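NADP-dependent alcohol dehydrogenase (Entamoeba histolytica, PDB 2OUI) catalyses the NADP-dependent interconversion of alcohols and their aldehydes or ketones, working as a zinc-containing tetramer of the medium-chain dehydrogenase family. Local coordinates at residues I86-G91 and D130-L135; G23-L28 and V126-A131; G63-V68 and D79-P84. The protein carries 1 engineered substitution. One frame throughout, in Å; residues are numbered along the deposited sequence.

In the fold
All three contacts lie in the GroES-like part of the chain, on one side of its centre. Contacts 1 and 2 are the nearest pair, with centres about 8 Å apart; contact 3 is about 10 Å from contact 2 and about 12 Å from contact 1. Contacts 2 and 3 are joined by the pairing of strands 27-34 and 61-68, contacts 3 and 1 by that of strands 80-83 and 134-135. Along the chain, segment 23-28 comes first, then contact 3, then loop 86-91, and finally 126-135, which returns to both 23-28 and 86-91. A shared sheet thus joins contacts 2 and 3 and the strand after helix 129-132, while that helix brings in loop 86-91.

Contact 1 of 3, residues I86-G91 and D130-L135; sequences ITPDWG and DANLAL
Asn132 reaches from the end of helix 129-132 into the loop at Thr87, Pro88 and Trp90, and its amide joins that loop at two points. Its CB already points toward the loop. With chi1 at -74°, CG lies beside the backbone N and anti to the carbonyl carbon, and comes 3.8 Å from Thr87 CA. At the tip the two branches have opposite roles. ND2 passes Thr87, Asn132 ND2 to Thr87 C being 3.6 Å, and donates to the carbonyl oxygen of Pro88. That bond, Asn132 ND2 to Pro88 O, is 3.1 Å, almost straight and on a lone pair, with the acceptor in the amide plane. ND2 also donates to Asn127 O, so this nitrogen has two acceptors. OD1 accepts from the indole, Trp90 NE1 to Asn132 OD1 measuring 2.8 Å. OD1 lies at the ring edge, close to the indole plane, whereas NE1 stands 35° off the plane of the Asn132 carbonyl; ring and amide planes are 37° apart.

This joins the end of a short helix in the GroES-like domain to the loop between strand 80-83 and helix 93-96. Pro88 CD packs 3.2 Å from Asn132 OD1, while Pro88 CB lies over one face of the Trp90 ring, near its rim. Next to the amide, Ala131 CB meets Trp90 CD1 obliquely at 3.6 Å. Gln96 of the second subunit packs on Trp90 and hydrogen-bonds Ala131 O.

Contact 2 of 3, residues G23-L28 and V126-A131; sequences GPLDAL and VNEADA
Ala27 and Ala129 meet methyl to methyl, Ala27 CB to Ala129 CB being 3.5 Å, tighter than usual for two carbons. Ala129 points its CB toward the strand, and that methyl also lies 3.7 Å from Ala27 N. Leu25 and Glu128 are arranged quite differently: their side chains run alongside each other in the same direction, touching loosely through Leu25 CD1 and Glu128 CG. Glu128 has CG anti to its carbonyl carbon (chi1 -69°) and stays extended beyond, its OE1 reaching the backbone N of Trp90. Leu25 also packs on Leu25 of the second subunit.

Strand 27-34 begins here and forms a short antiparallel bridge with strand 124-126, Ala27 and Val126 being a hydrogen-bonded pair, and the chain then turns into helix 129-132 with Glu128 at the N-cap position. Ala27 N donates to Val126 O, and Val126 N to Ala27 O at 3.0 Å. One step on, Ala129 N at the first turn of the helix donates to Leu25 O at 2.9 Å. That oxygen also accepts a hydrogen bond from a water, which in turn accepts from Asp130 N, so two successive amides at the helix start are served from Leu25 O, one directly and one through the water.

Asp26 closes the type I turn Gly23 to Asp26. Its OD2 accepts from Gly23 N at 2.8 Å, met from above the carboxylate plane, and is also hydrogen-bonded to His125 NE2.

Contact 3 of 3, residues G63-V68 and D79-P84; sequences GQIVKV and DKVIVP
A beta hairpin of the GroES-like domain is built from strands 61-68 and 80-83, with the antiparallel pairing gathered at Gly63 to Ile65. Gly63 and Val81 form a hydrogen-bonded pair: Gly63 N donates to Val81 O and Val81 N to Gly63 O, each at 2.8 Å. Next comes the non-hydrogen-bonded pair Gln64 and Lys80, and then Ile65 N donates to Asp79 O at 2.9 Å. The segments are far from exactly antiparallel, their directions 118° apart.

Gln64 and Lys80 run alongside each other on one face, pointing the same way, with Gln64 NE2 3.9 Å from Lys80 CE. Their polar ends turn to other partners: Gln64 OE1 to Arg30, Lys80 NZ to Asp357 in a salt bridge. The side chains of Ile65 and Val81 cross at about a right angle, Ile65 CD1 lying 4.1 Å from Val81 CG1. Val81 CG2 rests 3.5 Å from Gly63 O; Gly63 brings no side chain to the face that carries Val81.

Strand 27-34 lies next to 61-68, where Val66 and Lys67 form a classic beta bulge opposite Leu28; strand 134-135 borders 80-83, and helix 298-310 packs through Met302 against Ile82 and Pro84.

Contact 1 of 3, residues I86-G91 and D130-L135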
ATOM      1  N   ILE A  86       9.947  13.391  18.285  1.00 21.73           N
ATOM      2  CA  ILE A  86      10.594  13.421  16.963  1.00 22.67           C
ATOM      3  C   ILE A  86      10.226  14.730  16.295  1.00 21.24           C
ATOM      4  O   ILE A  86       9.038  15.070  16.157  1.00 21.70           O
ATOM      5  CB  ILE A  86      10.222  12.186  16.072  1.00 23.19           C
ATOM      6  CG1 ILE A  86      11.107  10.955  16.424  1.00 24.58           C
ATOM      7  CG2 ILE A  86      10.433  12.478  14.581  1.00 22.67           C
ATOM      8  CD1 ILE A  86      11.155  10.560  17.907  1.00 21.59           C
ATOM      9  N   THR A  87      11.258  15.489  15.947  1.00 22.46           N
ATOM     10  CA  THR A  87      11.095  16.832  15.374  1.00 21.52           C
ATOM     11  C   THR A  87      11.913  16.857  14.071  1.00 22.40           C
ATOM     12  O   THR A  87      13.066  17.308  14.051  1.00 22.02           O
ATOM     13  CB  THR A  87      11.622  17.950  16.338  1.00 21.74           C
ATOM     14  OG1 THR A  87      12.963  17.633  16.715  1.00 22.26           O
ATOM     15  CG2 THR A  87      10.764  18.081  17.594  1.00 23.45           C
ATOM     16  N   PRO A  88      11.331  16.359  12.970  1.00 22.18           N
ATOM     17  CA  PRO A  88      12.094  16.199  11.725  1.00 21.57           C
ATOM     18  C   PRO A  88      12.593  17.499  11.064  1.00 23.34           C
ATOM     19  O   PRO A  88      12.090  18.608  11.338  1.00 23.02           O
ATOM     20  CB  PRO A  88      11.076  15.514  10.774  1.00 22.31           C
ATOM     21  CG  PRO A  88      10.080  14.860  11.693  1.00 20.20           C
ATOM     22  CD  PRO A  88       9.949  15.880  12.832  1.00 19.60           C
ATOM     23  N   ASP A  89      13.587  17.342  10.205  1.00 21.54           N
ATOM     24  CA  ASP A  89      13.995  18.392   9.259  1.00 20.96           C
ATOM     25  C   ASP A  89      13.204  18.032   8.007  1.00 24.20           C
ATOM     26  O   ASP A  89      13.572  17.093   7.276  1.00 21.68           O
ATOM     27  CB  ASP A  89      15.490  18.281   8.965  1.00 24.32           C
ATOM     28  CG  ASP A  89      16.349  18.142  10.249  1.00 26.64           C
ATOM     29  OD1 ASP A  89      16.519  19.141  10.986  1.00 24.27           O
ATOM     30  OD2 ASP A  89      16.863  17.023  10.506  1.00 25.35           O
ATOM     31  N   TRP A  90      12.102  18.735   7.790  1.00 21.39           N
ATOM     32  CA  TRP A  90      11.091  18.292   6.806  1.00 23.36           C
ATOM     33  C   TRP A  90      11.522  18.319   5.319  1.00 22.51           C
ATOM     34  O   TRP A  90      10.871  17.698   4.473  1.00 23.36           O
ATOM     35  CB  TRP A  90       9.760  19.037   7.057  1.00 23.84           C
ATOM     36  CG  TRP A  90       9.097  18.543   8.309  1.00 23.59           C
ATOM     37  CD1 TRP A  90       9.216  19.062   9.573  1.00 22.03           C
ATOM     38  CD2 TRP A  90       8.282  17.383   8.425  1.00 22.35           C
ATOM     39  NE1 TRP A  90       8.490  18.298  10.470  1.00 24.54           N
ATOM     40  CE2 TRP A  90       7.902  17.262   9.784  1.00 24.18           C
ATOM     41  CE3 TRP A  90       7.803  16.431   7.496  1.00 24.32           C
ATOM     42  CZ2 TRP A  90       7.079  16.225  10.242  1.00 24.67           C
ATOM     43  CZ3 TRP A  90       6.986  15.400   7.957  1.00 22.24           C
ATOM     44  CH2 TRP A  90       6.646  15.293   9.310  1.00 23.05           C
ATOM     45  N   GLY A  91      12.575  19.062   4.986  1.00 21.87           N
ATOM     46  CA  GLY A  91      13.063  19.133   3.603  1.00 20.90           C
ATOM     47  C   GLY A  91      14.232  18.209   3.298  1.00 22.74           C
ATOM     48  O   GLY A  91      14.739  18.213   2.185  1.00 20.73           O
ATOM     49  N   ASP A 130       7.062  25.808  13.362  1.00 23.52           N
ATOM     50  CA  ASP A 130       5.722  25.791  12.777  1.00 23.10           C
ATOM     51  C   ASP A 130       5.341  24.383  12.387  1.00 23.40           C
ATOM     52  O   ASP A 130       4.188  23.984  12.521  1.00 25.75           O
ATOM     53  CB  ASP A 130       5.645  26.679  11.517  1.00 24.18           C
ATOM     54  CG  ASP A 130       5.405  28.145  11.849  1.00 27.31           C
ATOM     55  OD1 ASP A 130       5.047  28.448  13.009  1.00 30.46           O
ATOM     56  OD2 ASP A 130       5.573  28.997  10.941  1.00 31.21           O
ATOM     57  N   ALA A 131       6.319  23.620  11.892  1.00 22.28           N
ATOM     58  CA  ALA A 131       6.050  22.285  11.385  1.00 20.26           C
ATOM     59  C   ALA A 131       6.007  21.279  12.542  1.00 22.10           C
ATOM     60  O   ALA A 131       5.300  20.282  12.471  1.00 23.42           O
ATOM     61  CB  ALA A 131       7.135  21.887  10.407  1.00 22.75           C
ATOM     62  N   ASN A 132       6.757  21.547  13.610  1.00 21.03           N
ATOM     63  CA  ASN A 132       6.979  20.569  14.655  1.00 22.28           C
ATOM     64  C   ASN A 132       6.243  20.744  15.988  1.00 24.79           C
ATOM     65  O   ASN A 132       6.346  19.875  16.836  1.00 24.72           O
ATOM     66  CB  ASN A 132       8.485  20.418  14.909  1.00 22.07           C
ATOM     67  CG  ASN A 132       9.157  19.663  13.798  1.00 23.58           C
ATOM     68  OD1 ASN A 132       8.570  18.731  13.260  1.00 24.02           O
ATOM     69  ND2 ASN A 132      10.366  20.077  13.419  1.00 21.39           N
ATOM     70  N   LEU A 133       5.512  21.846  16.175  1.00 21.63           N
ATOM     71  CA  LEU A 133       4.768  22.049  17.430  1.00 21.46           C
ATOM     72  C   LEU A 133       3.246  22.156  17.199  1.00 22.98           C
ATOM     73  O   LEU A 133       2.799  22.930  16.347  1.00 22.63           O
ATOM     74  CB  LEU A 133       5.268  23.320  18.129  1.00 23.15           C
ATOM     75  CG  LEU A 133       6.718  23.222  18.646  1.00 23.24           C
ATOM     76  CD1 LEU A 133       7.172  24.559  19.202  1.00 24.37           C
ATOM     77  CD2 LEU A 133       6.882  22.100  19.672  1.00 27.36           C
ATOM     78  N   ALA A 134       2.477  21.362  17.950  1.00 23.31           N
ATOM     79  CA  ALA A 134       1.015  21.402  17.886  1.00 21.58           C
ATOM     80  C   ALA A 134       0.550  22.256  19.037  1.00 23.32           C
ATOM     81  O   ALA A 134       1.079  22.145  20.146  1.00 23.12           O
ATOM     82  CB  ALA A 134       0.432  19.984  18.024  1.00 20.93           C
ATOM     83  N   LEU A 135      -0.439  23.105  18.803  1.00 23.15           N
ATOM     84  CA  LEU A 135      -1.063  23.800  19.937  1.00 21.47           C
ATOM     85  C   LEU A 135      -1.767  22.817  20.884  1.00 24.67           C
ATOM     86  O   LEU A 135      -2.408  21.875  20.423  1.00 25.48           O
ATOM     87  CB  LEU A 135      -2.043  24.883  19.441  1.00 22.60           C
ATOM     88  CG  LEU A 135      -1.436  26.094  18.699  1.00 27.21           C
ATOM     89  CD1 LEU A 135      -2.555  27.027  18.234  1.00 32.05           C
ATOM     90  CD2 LEU A 135      -0.386  26.856  19.536  1.00 27.28           C
TER

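Contact 2 of 3, residues G23-L28 and V126-A131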
ATOM      1  N   GLY A  23      17.063  30.535  15.725  1.00 25.05           N
ATOM      2  CA  GLY A  23      17.131  30.923  14.317  1.00 26.19           C
ATOM      3  C   GLY A  23      15.754  31.230  13.764  1.00 25.22           C
ATOM      4  O   GLY A  23      14.768  31.057  14.448  1.00 25.01           O
ATOM      5  N   PRO A  24      15.688  31.682  12.507  1.00 26.59           N
ATOM      6  CA  PRO A  24      14.460  32.191  11.874  1.00 26.11           C
ATOM      7  C   PRO A  24      13.259  31.245  11.945  1.00 23.41           C
ATOM      8  O   PRO A  24      12.124  31.703  12.061  1.00 23.13           O
ATOM      9  CB  PRO A  24      14.881  32.380  10.412  1.00 26.08           C
ATOM     10  CG  PRO A  24      16.357  32.624  10.486  1.00 30.76           C
ATOM     11  CD  PRO A  24      16.846  31.730  11.592  1.00 26.88           C
ATOM     12  N   LEU A  25      13.500  29.942  11.837  1.00 23.18           N
ATOM     13  CA  LEU A  25      12.421  28.967  11.854  1.00 22.16           C
ATOM     14  C   LEU A  25      12.176  28.318  13.213  1.00 22.40           C
ATOM     15  O   LEU A  25      11.257  27.494  13.331  1.00 23.41           O
ATOM     16  CB  LEU A  25      12.689  27.842  10.835  1.00 24.40           C
ATOM     17  CG  LEU A  25      12.807  28.207   9.353  1.00 26.46           C
ATOM     18  CD1 LEU A  25      12.704  26.929   8.501  1.00 30.34           C
ATOM     19  CD2 LEU A  25      11.729  29.172   8.920  1.00 31.56           C
ATOM     20  N   ASP A  26      12.990  28.666  14.218  1.00 21.22           N
ATOM     21  CA  ASP A  26      12.989  27.928  15.492  1.00 21.63           C
ATOM     22  C   ASP A  26      12.070  28.547  16.539  1.00 21.50           C
ATOM     23  O   ASP A  26      11.608  29.665  16.382  1.00 21.43           O
ATOM     24  CB  ASP A  26      14.394  27.905  16.083  1.00 22.87           C
ATOM     25  CG  ASP A  26      15.437  27.402  15.110  1.00 23.67           C
ATOM     26  OD1 ASP A  26      15.083  26.643  14.188  1.00 31.60           O
ATOM     27  OD2 ASP A  26      16.624  27.753  15.305  1.00 27.61           O
ATOM     28  N   ALA A  27      11.864  27.817  17.627  1.00 22.27           N
ATOM     29  CA  ALA A  27      11.221  28.376  18.834  1.00 22.64           C
ATOM     30  C   ALA A  27      11.969  27.918  20.063  1.00 21.79           C
ATOM     31  O   ALA A  27      12.554  26.837  20.074  1.00 20.62           O
ATOM     32  CB  ALA A  27       9.757  27.946  18.922  1.00 19.81           C
ATOM     33  N   LEU A  28      11.967  28.749  21.095  1.00 18.16           N
ATOM     34  CA  LEU A  28      12.462  28.345  22.389  1.00 20.15           C
ATOM     35  C   LEU A  28      11.255  28.087  23.275  1.00 21.60           C
ATOM     36  O   LEU A  28      10.299  28.866  23.256  1.00 22.24           O
ATOM     37  CB  LEU A  28      13.341  29.432  23.005  1.00 20.87           C
ATOM     38  CG  LEU A  28      14.606  29.821  22.217  1.00 22.97           C
ATOM     39  CD1 LEU A  28      15.431  30.777  23.045  1.00 23.48           C
ATOM     40  CD2 LEU A  28      15.454  28.571  21.848  1.00 25.77           C
ATOM     41  N   VAL A 126      13.470  24.023  19.677  1.00 21.11           N
ATOM     42  CA  VAL A 126      12.737  23.228  18.697  1.00 21.42           C
ATOM     43  C   VAL A 126      13.050  23.734  17.282  1.00 22.49           C
ATOM     44  O   VAL A 126      12.819  24.911  16.970  1.00 21.11           O
ATOM     45  CB  VAL A 126      11.206  23.297  18.930  1.00 19.53           C
ATOM     46  CG1 VAL A 126      10.456  22.418  17.902  1.00 23.00           C
ATOM     47  CG2 VAL A 126      10.870  22.901  20.362  1.00 20.32           C
ATOM     48  N   ASN A 127      13.579  22.856  16.422  1.00 22.71           N
ATOM     49  CA  ASN A 127      13.831  23.225  15.010  1.00 23.75           C
ATOM     50  C   ASN A 127      12.535  23.204  14.203  1.00 23.67           C
ATOM     51  O   ASN A 127      11.652  22.415  14.505  1.00 23.88           O
ATOM     52  CB  ASN A 127      14.802  22.223  14.368  1.00 24.31           C
ATOM     53  CG  ASN A 127      14.298  20.805  14.469  1.00 22.19           C
ATOM     54  OD1 ASN A 127      14.167  20.248  15.570  1.00 22.28           O
ATOM     55  ND2 ASN A 127      13.988  20.210  13.323  1.00 23.01           N
ATOM     56  N   GLU A 128      12.436  24.041  13.164  1.00 21.67           N
ATOM     57  CA  GLU A 128      11.226  24.058  12.312  1.00 22.60           C
ATOM     58  C   GLU A 128       9.931  24.084  13.140  1.00 22.63           C
ATOM     59  O   GLU A 128       9.055  23.227  13.009  1.00 21.91           O
ATOM     60  CB  GLU A 128      11.270  22.899  11.290  1.00 22.98           C
ATOM     61  CG  GLU A 128      12.374  23.169  10.249  1.00 22.67           C
ATOM     62  CD  GLU A 128      12.549  22.040   9.260  1.00 26.75           C
ATOM     63  OE1 GLU A 128      11.538  21.390   8.910  1.00 25.22           O
ATOM     64  OE2 GLU A 128      13.706  21.833   8.822  1.00 28.20           O
ATOM     65  N   ALA A 129       9.821  25.095  14.002  1.00 20.33           N
ATOM     66  CA  ALA A 129       8.764  25.113  15.014  1.00 22.57           C
ATOM     67  C   ALA A 129       7.320  25.108  14.462  1.00 22.85           C
ATOM     68  O   ALA A 129       6.442  24.484  15.056  1.00 23.75           O
ATOM     69  CB  ALA A 129       8.966  26.303  15.961  1.00 23.59           C
ATOM     70  N   ASP A 130       7.062  25.808  13.362  1.00 23.52           N
ATOM     71  CA  ASP A 130       5.722  25.791  12.777  1.00 23.10           C
ATOM     72  C   ASP A 130       5.341  24.383  12.387  1.00 23.40           C
ATOM     73  O   ASP A 130       4.188  23.984  12.521  1.00 25.75           O
ATOM     74  CB  ASP A 130       5.645  26.679  11.517  1.00 24.18           C
ATOM     75  CG  ASP A 130       5.405  28.145  11.849  1.00 27.31           C
ATOM     76  OD1 ASP A 130       5.047  28.448  13.009  1.00 30.46           O
ATOM     77  OD2 ASP A 130       5.573  28.997  10.941  1.00 31.21           O
ATOM     78  N   ALA A 131       6.319  23.620  11.892  1.00 22.28           N
ATOM     79  CA  ALA A 131       6.050  22.285  11.385  1.00 20.26           C
ATOM     80  C   ALA A 131       6.007  21.279  12.542  1.00 22.10           C
ATOM     81  O   ALA A 131       5.300  20.282  12.471  1.00 23.42           O
ATOM     82  CB  ALA A 131       7.135  21.887  10.407  1.00 22.75           C
TER
HETATM   83  O   HOH W   1       9.142  27.195  11.744  1.00 23.51           O
HETATM   84  O   HOH W   2      14.943  25.235  12.213  1.00 25.56           O

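Contact 3 of 3, residues G63-V68 and D79-P84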
ATOM      1  N   GLY A  63       4.828  22.241  26.579  1.00 21.06           N
ATOM      2  CA  GLY A  63       5.617  23.405  26.942  1.00 22.91           C
ATOM      3  C   GLY A  63       4.952  24.691  26.540  1.00 24.42           C
ATOM      4  O   GLY A  63       3.842  24.693  26.014  1.00 23.56           O
ATOM      5  N   GLN A  64       5.631  25.785  26.835  1.00 22.82           N
ATOM      6  CA  GLN A  64       5.123  27.111  26.518  1.00 21.13           C
ATOM      7  C   GLN A  64       6.191  27.865  25.728  1.00 19.92           C
ATOM      8  O   GLN A  64       7.366  27.908  26.129  1.00 19.81           O
ATOM      9  CB  GLN A  64       4.772  27.838  27.833  1.00 20.53           C
ATOM     10  CG  GLN A  64       4.094  29.176  27.605  1.00 23.05           C
ATOM     11  CD  GLN A  64       3.568  29.784  28.893  1.00 27.33           C
ATOM     12  OE1 GLN A  64       4.202  29.666  29.953  1.00 27.09           O
ATOM     13  NE2 GLN A  64       2.428  30.480  28.803  1.00 24.71           N
ATOM     14  N   ILE A  65       5.806  28.460  24.600  1.00 19.49           N
ATOM     15  CA  ILE A  65       6.745  29.264  23.792  1.00 19.75           C
ATOM     16  C   ILE A  65       7.259  30.497  24.533  1.00 21.52           C
ATOM     17  O   ILE A  65       6.459  31.286  25.025  1.00 22.72           O
ATOM     18  CB  ILE A  65       6.083  29.751  22.480  1.00 21.43           C
ATOM     19  CG1 ILE A  65       5.373  28.589  21.770  1.00 28.81           C
ATOM     20  CG2 ILE A  65       7.112  30.452  21.560  1.00 19.60           C
ATOM     21  CD1 ILE A  65       6.289  27.522  21.266  1.00 30.75           C
ATOM     22  N   VAL A  66       8.588  30.652  24.592  1.00 20.61           N
ATOM     23  CA  VAL A  66       9.211  31.844  25.200  1.00 21.64           C
ATOM     24  C   VAL A  66       9.898  32.730  24.159  1.00 22.76           C
ATOM     25  O   VAL A  66      10.166  33.893  24.420  1.00 22.66           O
ATOM     26  CB  VAL A  66      10.196  31.502  26.373  1.00 19.81           C
ATOM     27  CG1 VAL A  66       9.446  30.819  27.489  1.00 20.98           C
ATOM     28  CG2 VAL A  66      11.361  30.616  25.896  1.00 23.71           C
ATOM     29  N   LYS A  67      10.179  32.181  22.972  1.00 22.34           N
ATOM     30  CA  LYS A  67      10.780  32.975  21.891  1.00 21.17           C
ATOM     31  C   LYS A  67      10.495  32.321  20.573  1.00 23.18           C
ATOM     32  O   LYS A  67      10.529  31.103  20.492  1.00 22.79           O
ATOM     33  CB  LYS A  67      12.288  33.047  22.060  1.00 21.63           C
ATOM     34  CG  LYS A  67      12.990  34.075  21.134  1.00 24.50           C
ATOM     35  CD  LYS A  67      14.483  34.125  21.409  1.00 25.10           C
ATOM     36  CE  LYS A  67      15.184  35.197  20.560  1.00 36.08           C
ATOM     37  NZ  LYS A  67      14.485  36.525  20.624  1.00 43.02           N
ATOM     38  N   VAL A  68      10.204  33.106  19.540  1.00 24.37           N
ATOM     39  CA  VAL A  68      10.067  32.526  18.185  1.00 23.11           C
ATOM     40  C   VAL A  68      10.980  33.239  17.201  1.00 23.70           C
ATOM     41  O   VAL A  68      11.228  34.435  17.345  1.00 23.83           O
ATOM     42  CB  VAL A  68       8.600  32.579  17.630  1.00 24.45           C
ATOM     43  CG1 VAL A  68       7.627  31.764  18.486  1.00 23.16           C
ATOM     44  CG2 VAL A  68       8.117  34.017  17.465  1.00 25.16           C
ATOM     45  N   ASP A  79       2.145  30.795  23.746  1.00 24.77           N
ATOM     46  CA  ASP A  79       1.382  29.629  23.291  1.00 24.23           C
ATOM     47  C   ASP A  79       1.806  28.336  23.990  1.00 24.86           C
ATOM     48  O   ASP A  79       2.988  28.108  24.209  1.00 26.12           O
ATOM     49  CB  ASP A  79       1.554  29.389  21.786  1.00 24.69           C
ATOM     50  CG  ASP A  79       0.741  30.349  20.929  1.00 31.93           C
ATOM     51  OD1 ASP A  79      -0.144  31.063  21.457  1.00 37.14           O
ATOM     52  OD2 ASP A  79       0.995  30.384  19.704  1.00 33.61           O
ATOM     53  N   LYS A  80       0.829  27.497  24.313  1.00 23.54           N
ATOM     54  CA  LYS A  80       1.091  26.233  24.978  1.00 22.35           C
ATOM     55  C   LYS A  80       1.043  25.134  23.918  1.00 24.57           C
ATOM     56  O   LYS A  80       0.139  25.103  23.082  1.00 22.47           O
ATOM     57  CB  LYS A  80       0.094  26.006  26.113  1.00 24.65           C
ATOM     58  CG  LYS A  80       0.231  27.078  27.204  1.00 21.44           C
ATOM     59  CD  LYS A  80      -0.691  26.849  28.385  1.00 28.31           C
ATOM     60  CE  LYS A  80      -0.613  28.068  29.306  1.00 25.15           C
ATOM     61  NZ  LYS A  80      -1.653  28.063  30.364  1.00 33.86           N
ATOM     62  N   VAL A  81       2.036  24.245  23.937  1.00 22.41           N
ATOM     63  CA  VAL A  81       2.243  23.321  22.816  1.00 20.60           C
ATOM     64  C   VAL A  81       2.544  21.912  23.302  1.00 22.13           C
ATOM     65  O   VAL A  81       3.087  21.723  24.406  1.00 22.41           O
ATOM     66  CB  VAL A  81       3.429  23.754  21.900  1.00 20.48           C
ATOM     67  CG1 VAL A  81       3.086  25.016  21.102  1.00 21.85           C
ATOM     68  CG2 VAL A  81       4.719  24.009  22.731  1.00 21.42           C
ATOM     69  N   ILE A  82       2.212  20.953  22.455  1.00 20.91           N
ATOM     70  CA  ILE A  82       2.586  19.567  22.625  1.00 22.43           C
ATOM     71  C   ILE A  82       3.872  19.396  21.810  1.00 22.37           C
ATOM     72  O   ILE A  82       3.903  19.659  20.595  1.00 22.00           O
ATOM     73  CB  ILE A  82       1.486  18.625  22.064  1.00 24.02           C
ATOM     74  CG1 ILE A  82       0.175  18.795  22.838  1.00 20.06           C
ATOM     75  CG2 ILE A  82       1.896  17.192  22.197  1.00 24.02           C
ATOM     76  CD1 ILE A  82      -1.049  18.205  22.096  1.00 21.52           C
ATOM     77  N   VAL A  83       4.929  18.956  22.468  1.00 22.19           N
ATOM     78  CA  VAL A  83       6.202  18.789  21.780  1.00 20.52           C
ATOM     79  C   VAL A  83       6.396  17.308  21.414  1.00 21.43           C
ATOM     80  O   VAL A  83       6.453  16.456  22.316  1.00 22.89           O
ATOM     81  CB  VAL A  83       7.383  19.246  22.665  1.00 23.40           C
ATOM     82  CG1 VAL A  83       8.693  19.239  21.852  1.00 23.57           C
ATOM     83  CG2 VAL A  83       7.119  20.664  23.253  1.00 19.37           C
ATOM     84  N   PRO A  84       6.497  16.989  20.105  1.00 22.64           N
ATOM     85  CA  PRO A  84       6.708  15.570  19.755  1.00 21.86           C
ATOM     86  C   PRO A  84       8.149  15.169  20.073  1.00 25.72           C
ATOM     87  O   PRO A  84       9.036  16.012  19.997  1.00 23.24           O
ATOM     88  CB  PRO A  84       6.447  15.526  18.241  1.00 22.46           C
ATOM     89  CG  PRO A  84       6.791  16.954  17.753  1.00 22.21           C
ATOM     90  CD  PRO A  84       6.439  17.875  18.927  1.00 23.76           C
TER